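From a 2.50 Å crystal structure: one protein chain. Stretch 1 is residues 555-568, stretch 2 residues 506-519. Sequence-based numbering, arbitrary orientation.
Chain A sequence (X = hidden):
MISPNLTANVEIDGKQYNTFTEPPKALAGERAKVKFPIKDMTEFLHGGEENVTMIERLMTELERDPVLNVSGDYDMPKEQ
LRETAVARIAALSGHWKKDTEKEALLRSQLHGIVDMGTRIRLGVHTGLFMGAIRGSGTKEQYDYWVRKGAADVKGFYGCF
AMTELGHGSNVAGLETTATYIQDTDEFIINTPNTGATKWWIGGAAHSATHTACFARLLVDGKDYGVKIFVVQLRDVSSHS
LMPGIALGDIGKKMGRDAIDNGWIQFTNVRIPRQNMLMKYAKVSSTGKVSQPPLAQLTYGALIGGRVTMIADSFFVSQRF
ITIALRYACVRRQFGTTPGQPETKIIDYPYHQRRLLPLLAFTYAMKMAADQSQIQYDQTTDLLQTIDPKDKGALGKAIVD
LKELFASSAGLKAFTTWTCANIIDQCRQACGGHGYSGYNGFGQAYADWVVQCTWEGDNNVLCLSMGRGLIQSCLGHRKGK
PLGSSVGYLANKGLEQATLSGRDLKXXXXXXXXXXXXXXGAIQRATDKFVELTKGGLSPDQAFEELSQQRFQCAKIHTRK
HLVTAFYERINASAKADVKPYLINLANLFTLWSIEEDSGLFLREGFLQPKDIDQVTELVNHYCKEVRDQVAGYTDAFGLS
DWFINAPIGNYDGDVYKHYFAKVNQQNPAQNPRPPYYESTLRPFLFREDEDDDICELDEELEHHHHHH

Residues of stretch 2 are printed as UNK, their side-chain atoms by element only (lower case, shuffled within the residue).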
# COMPACT_ATOMS: atom_id res chain seq x y z
N LYS A 555 -16.24 -8.32 9.32
CA LYS A 555 -14.84 -8.46 9.70
C LYS A 555 -14.65 -9.53 10.75
O LYS A 555 -13.76 -10.36 10.61
CB LYS A 555 -14.30 -7.14 10.21
CG LYS A 555 -12.79 -7.11 10.37
CD LYS A 555 -12.32 -6.23 11.53
CE LYS A 555 -11.62 -4.98 11.06
NZ LYS A 555 -11.06 -4.28 12.24
N ILE A 556 -15.47 -9.54 11.79
CA ILE A 556 -15.25 -10.48 12.87
C ILE A 556 -15.62 -11.89 12.43
O ILE A 556 -14.90 -12.84 12.72
CB ILE A 556 -15.95 -10.06 14.18
CG1 ILE A 556 -15.36 -8.75 14.68
CG2 ILE A 556 -15.71 -11.10 15.27
CD1 ILE A 556 -16.37 -7.83 15.36
N HIS A 557 -16.69 -12.02 11.69
CA HIS A 557 -17.08 -13.32 11.19
C HIS A 557 -16.03 -13.95 10.24
O HIS A 557 -15.77 -15.16 10.31
CB HIS A 557 -18.45 -13.18 10.51
CG HIS A 557 -18.87 -14.37 9.71
ND1 HIS A 557 -19.42 -15.49 10.28
CD2 HIS A 557 -18.88 -14.57 8.37
CE1 HIS A 557 -19.73 -16.35 9.32
NE2 HIS A 557 -19.43 -15.80 8.15
N THR A 558 -15.46 -13.14 9.35
CA THR A 558 -14.42 -13.59 8.44
C THR A 558 -13.17 -14.02 9.23
O THR A 558 -12.54 -15.05 8.95
CB THR A 558 -14.12 -12.50 7.39
OG1 THR A 558 -15.34 -12.15 6.71
CG2 THR A 558 -13.09 -13.00 6.34
N ARG A 559 -12.81 -13.26 10.25
CA ARG A 559 -11.65 -13.61 11.02
C ARG A 559 -11.78 -14.96 11.73
O ARG A 559 -10.83 -15.79 11.77
CB ARG A 559 -11.36 -12.51 12.04
CG ARG A 559 -9.94 -12.52 12.53
CD ARG A 559 -8.99 -12.89 11.38
NE ARG A 559 -7.68 -12.38 11.62
CZ ARG A 559 -7.22 -11.21 11.23
NH1 ARG A 559 -7.96 -10.37 10.57
NH2 ARG A 559 -6.00 -10.87 11.53
N LYS A 560 -12.96 -15.15 12.29
CA LYS A 560 -13.34 -16.35 12.96
C LYS A 560 -13.36 -17.50 11.96
O LYS A 560 -12.89 -18.57 12.27
CB LYS A 560 -14.70 -16.15 13.63
CG LYS A 560 -15.38 -17.42 14.10
CD LYS A 560 -16.56 -17.76 13.22
CE LYS A 560 -16.38 -19.10 12.56
NZ LYS A 560 -17.04 -19.15 11.24
N HIS A 561 -13.87 -17.26 10.76
CA HIS A 561 -13.80 -18.32 9.73
C HIS A 561 -12.36 -18.77 9.33
O HIS A 561 -12.11 -19.97 9.16
CB HIS A 561 -14.68 -17.98 8.49
CG HIS A 561 -15.08 -19.20 7.72
ND1 HIS A 561 -15.84 -20.21 8.28
CD2 HIS A 561 -14.76 -19.61 6.47
CE1 HIS A 561 -15.99 -21.18 7.39
NE2 HIS A 561 -15.35 -20.84 6.29
N LEU A 562 -11.42 -17.83 9.19
CA LEU A 562 -9.98 -18.15 8.97
C LEU A 562 -9.38 -19.02 10.08
O LEU A 562 -8.67 -19.95 9.80
CB LEU A 562 -9.13 -16.85 8.87
CG LEU A 562 -9.30 -16.04 7.57
CD1 LEU A 562 -9.01 -14.56 7.75
CD2 LEU A 562 -8.41 -16.64 6.49
N VAL A 563 -9.68 -18.67 11.32
CA VAL A 563 -9.26 -19.42 12.51
C VAL A 563 -9.83 -20.85 12.45
O VAL A 563 -9.13 -21.84 12.59
CB VAL A 563 -9.78 -18.69 13.78
CG1 VAL A 563 -9.63 -19.55 15.04
CG2 VAL A 563 -9.10 -17.33 13.95
N THR A 564 -11.13 -20.95 12.24
CA THR A 564 -11.81 -22.23 12.19
C THR A 564 -11.26 -23.11 11.08
O THR A 564 -10.88 -24.25 11.33
CB THR A 564 -13.32 -21.99 12.11
OG1 THR A 564 -13.72 -21.66 13.43
CG2 THR A 564 -14.07 -23.18 11.67
N ALA A 565 -11.16 -22.55 9.88
CA ALA A 565 -10.67 -23.34 8.75
C ALA A 565 -9.24 -23.82 8.93
O ALA A 565 -8.92 -24.96 8.55
CB ALA A 565 -10.82 -22.57 7.46
N PHE A 566 -8.37 -23.00 9.53
CA PHE A 566 -7.01 -23.46 9.81
C PHE A 566 -7.01 -24.73 10.70
O PHE A 566 -6.47 -25.77 10.32
CB PHE A 566 -6.19 -22.32 10.46
CG PHE A 566 -4.69 -22.38 10.18
CD1 PHE A 566 -4.03 -23.52 9.71
CD2 PHE A 566 -3.91 -21.26 10.46
CE1 PHE A 566 -2.65 -23.53 9.51
CE2 PHE A 566 -2.53 -21.26 10.26
CZ PHE A 566 -1.90 -22.40 9.79
N TYR A 567 -7.66 -24.65 11.86
CA TYR A 567 -7.73 -25.80 12.80
C TYR A 567 -8.42 -27.05 12.23
O TYR A 567 -7.88 -28.16 12.33
CB TYR A 567 -8.38 -25.34 14.11
CG TYR A 567 -7.50 -24.41 14.94
CD1 TYR A 567 -6.20 -24.77 15.28
CD2 TYR A 567 -7.98 -23.18 15.42
CE1 TYR A 567 -5.39 -23.94 16.06
CE2 TYR A 567 -7.17 -22.33 16.21
CZ TYR A 567 -5.88 -22.72 16.52
OH TYR A 567 -5.09 -21.94 17.31
N GLU A 568 -9.57 -26.83 11.57
CA GLU A 568 -10.34 -27.93 10.95
C GLU A 568 -9.53 -28.69 9.93
O GLU A 568 -9.65 -29.91 9.84
CB GLU A 568 -11.66 -27.43 10.29
CG GLU A 568 -12.95 -27.82 11.03
CD GLU A 568 -13.95 -26.66 11.26
OE1 GLU A 568 -14.13 -26.29 12.45
OE2 GLU A 568 -14.56 -26.13 10.28
N UNK A 506 -5.02 -23.90 24.01
CA UNK A 506 -5.94 -24.92 23.52
C UNK A 506 -6.73 -24.34 22.33
O UNK A 506 -7.53 -23.43 22.50
o UNK A 506 -8.13 -26.77 23.14
o UNK A 506 -8.47 -26.92 25.31
c UNK A 506 -7.90 -26.40 24.33
c UNK A 506 -6.90 -25.29 24.67
N UNK A 507 -6.56 -24.91 21.14
CA UNK A 507 -7.40 -24.49 20.02
C UNK A 507 -8.92 -24.43 20.28
O UNK A 507 -9.58 -23.51 19.78
c UNK A 507 -7.06 -25.52 18.93
c UNK A 507 -5.71 -26.01 19.28
c UNK A 507 -5.69 -26.05 20.77
N UNK A 508 -9.48 -25.36 21.07
CA UNK A 508 -10.93 -25.34 21.31
C UNK A 508 -11.39 -24.09 22.04
O UNK A 508 -12.54 -23.66 21.88
c UNK A 508 -11.67 -30.32 21.12
c UNK A 508 -11.41 -26.61 22.00
c UNK A 508 -11.28 -27.83 21.08
c UNK A 508 -12.23 -28.95 21.48
n UNK A 508 -10.75 -30.80 22.20
N UNK A 509 -10.49 -23.50 22.79
CA UNK A 509 -10.81 -22.34 23.62
C UNK A 509 -10.79 -21.08 22.75
O UNK A 509 -11.75 -20.29 22.71
c UNK A 509 -9.96 -23.51 25.68
c UNK A 509 -9.83 -22.25 24.79
c UNK A 509 -10.03 -20.98 25.60
N UNK A 510 -9.67 -20.93 22.05
CA UNK A 510 -9.46 -19.84 21.10
C UNK A 510 -10.56 -19.86 20.00
O UNK A 510 -11.04 -18.80 19.59
c UNK A 510 -5.57 -20.18 20.53
c UNK A 510 -6.68 -18.80 22.31
c UNK A 510 -8.06 -19.93 20.49
c UNK A 510 -6.82 -20.01 21.39
N UNK A 511 -10.99 -21.05 19.56
CA UNK A 511 -12.15 -21.09 18.65
C UNK A 511 -13.42 -20.49 19.30
O UNK A 511 -14.11 -19.63 18.71
c UNK A 511 -12.40 -22.50 18.12
c UNK A 511 -13.79 -22.61 17.48
c UNK A 511 -11.32 -22.85 17.08
c UNK A 511 -11.23 -24.32 16.71
N UNK A 512 -13.68 -20.91 20.53
CA UNK A 512 -14.85 -20.46 21.25
C UNK A 512 -14.81 -18.94 21.41
O UNK A 512 -15.81 -18.25 21.26
c UNK A 512 -14.95 -21.18 22.60
c UNK A 512 -16.29 -21.04 23.31
c UNK A 512 -16.14 -21.28 24.80
o UNK A 512 -16.14 -20.33 25.60
o UNK A 512 -15.97 -22.44 25.19
N UNK A 513 -13.62 -18.42 21.69
CA UNK A 513 -13.45 -16.99 21.88
C UNK A 513 -13.76 -16.15 20.61
O UNK A 513 -14.30 -15.07 20.71
c UNK A 513 -12.03 -16.71 22.38
N UNK A 514 -13.43 -16.68 19.42
CA UNK A 514 -13.83 -16.04 18.14
C UNK A 514 -15.33 -16.20 17.83
O UNK A 514 -15.95 -15.31 17.21
c UNK A 514 -12.31 -13.41 16.21
c UNK A 514 -12.95 -16.53 16.96
n UNK A 514 -9.51 -15.30 17.34
c UNK A 514 -10.46 -16.31 17.39
c UNK A 514 -11.47 -14.44 16.66
c UNK A 514 -11.77 -12.15 15.97
c UNK A 514 -11.67 -15.83 16.98
c UNK A 514 -10.40 -11.89 16.22
c UNK A 514 -9.55 -12.87 16.67
c UNK A 514 -10.10 -14.15 16.90
N UNK A 515 -15.90 -17.34 18.24
CA UNK A 515 -17.36 -17.53 18.17
C UNK A 515 -18.06 -16.55 19.09
O UNK A 515 -19.08 -15.96 18.70
o UNK A 515 -18.24 -21.75 18.72
o UNK A 515 -17.56 -22.26 16.71
c UNK A 515 -17.76 -18.99 18.46
c UNK A 515 -17.27 -19.98 17.39
c UNK A 515 -17.72 -21.42 17.63
N UNK A 516 -17.49 -16.30 20.28
CA UNK A 516 -18.13 -15.36 21.16
C UNK A 516 -18.21 -13.96 20.57
O UNK A 516 -19.25 -13.35 20.54
c UNK A 516 -18.96 -13.40 25.62
c UNK A 516 -17.89 -14.03 24.74
n UNK A 516 -19.58 -14.35 26.58
c UNK A 516 -17.46 -15.27 22.53
c UNK A 516 -18.48 -14.76 23.57
N UNK A 517 -17.09 -13.41 20.15
CA UNK A 517 -17.05 -12.02 19.71
C UNK A 517 -17.83 -11.81 18.38
O UNK A 517 -18.45 -10.78 18.22
c UNK A 517 -14.73 -12.17 18.63
c UNK A 517 -15.60 -11.46 19.67
c UNK A 517 -14.96 -11.55 21.06
N UNK A 518 -17.82 -12.80 17.48
CA UNK A 518 -18.64 -12.77 16.26
C UNK A 518 -20.11 -12.75 16.59
O UNK A 518 -20.84 -11.86 16.16
c UNK A 518 -18.35 -13.98 15.38
N UNK A 519 -20.53 -13.72 17.40
CA UNK A 519 -21.91 -13.79 17.85
C UNK A 519 -22.35 -12.52 18.60
O UNK A 519 -23.41 -11.95 18.33
n UNK A 519 -24.55 -15.37 18.39
c UNK A 519 -23.53 -15.10 19.24
o UNK A 519 -23.70 -14.81 20.41
c UNK A 519 -22.13 -15.03 18.69

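Position 506 carries two carbons, the second bearing two oxygens: Asp-506. It sits just before the helix, where its OD1 accepts from the backbone N of position 508 at 2.8 Å, capping the first turn.

At 507 three carbons close a ring onto the backbone N, and CB lies over one face of the Tyr-567 ring, 3.7 Å from CE1 of Tyr-567, a CH-pi contact: Pro-507.

Position 508 has four carbons in a row ending in nitrogen and points away from stretch 1: Lys-508. Position 509, one carbon carrying two more and out of reach, is Val-509.

Position 510 has four carbons forked at the second, and one end of the fork approaches OH of Tyr-567, so Leu-510; the distance from its CD1 to OH of Tyr-567 is 3.7 Å. Four carbons forked at the first, one arm two carbons long, touch Tyr-567, Val-563 and Thr-564 and identify 511 as Ile-511. CD1 of Ile-511 reaches CD2 of Tyr-567 at 3.7 Å, while its CG1 lies 4.2 Å from CG1 of Val-563.

Position 512, three carbons with two oxygens on the last, is Glu-512, and 513, a lone carbon, is Ala-513; neither touches stretch 1.

At 514 one carbon leads to fused five- and six-membered rings holding eight carbons and a nitrogen, with CG2 of Val-563 and CG of Arg-559 over one face and CG2 of Ile-556 at the edge; only Trp-514 explains this. CG2 of Val-563 packs over its five-membered ring, 3.8 Å from CD1 of Trp-514, and CG of Arg-559 over the six-membered ring, 3.8 Å from CH2 of Trp-514.

Position 515 repeats the three carbons and two oxygens, its backbone N 4.2 Å from CG of Lys-560: Glu-515. Position 516, four carbons ending in nitrogen and out of reach, is Lys-516. At 517 one carbon carries two and touches Ile-556, giving Val-517; its CG2 lies 3.7 Å from CG2 of Ile-556. The single carbon at 518, a CB 3.9 Å from CG2 of Ile-556, is Ala-518. Position 519 has two carbons, then one oxygen and one nitrogen, pointing away: Asn-519.

The two helices run nearly antiparallel at 164°, their axes approaching to 8.7 Å, and no hydrogen bond crosses between them. Shape does the work. Trp-514 is a knob in a hole made by Ile-556, Arg-559, Lys-560 and Val-563, so even charged residues contribute aliphatic carbon. At one end Tyr-567 packs against Pro-507, Leu-510 and Ile-511; at the other, the small side chain of Ala-518 accompanies a close backbone approach, its CA 5.3 Å from CA of Ile-556. The rule is two aromatic anchors, one from each helix, with aliphatic packing around them.

Stretch 2, residues 506-519: DPKVLIEAWEKVAN
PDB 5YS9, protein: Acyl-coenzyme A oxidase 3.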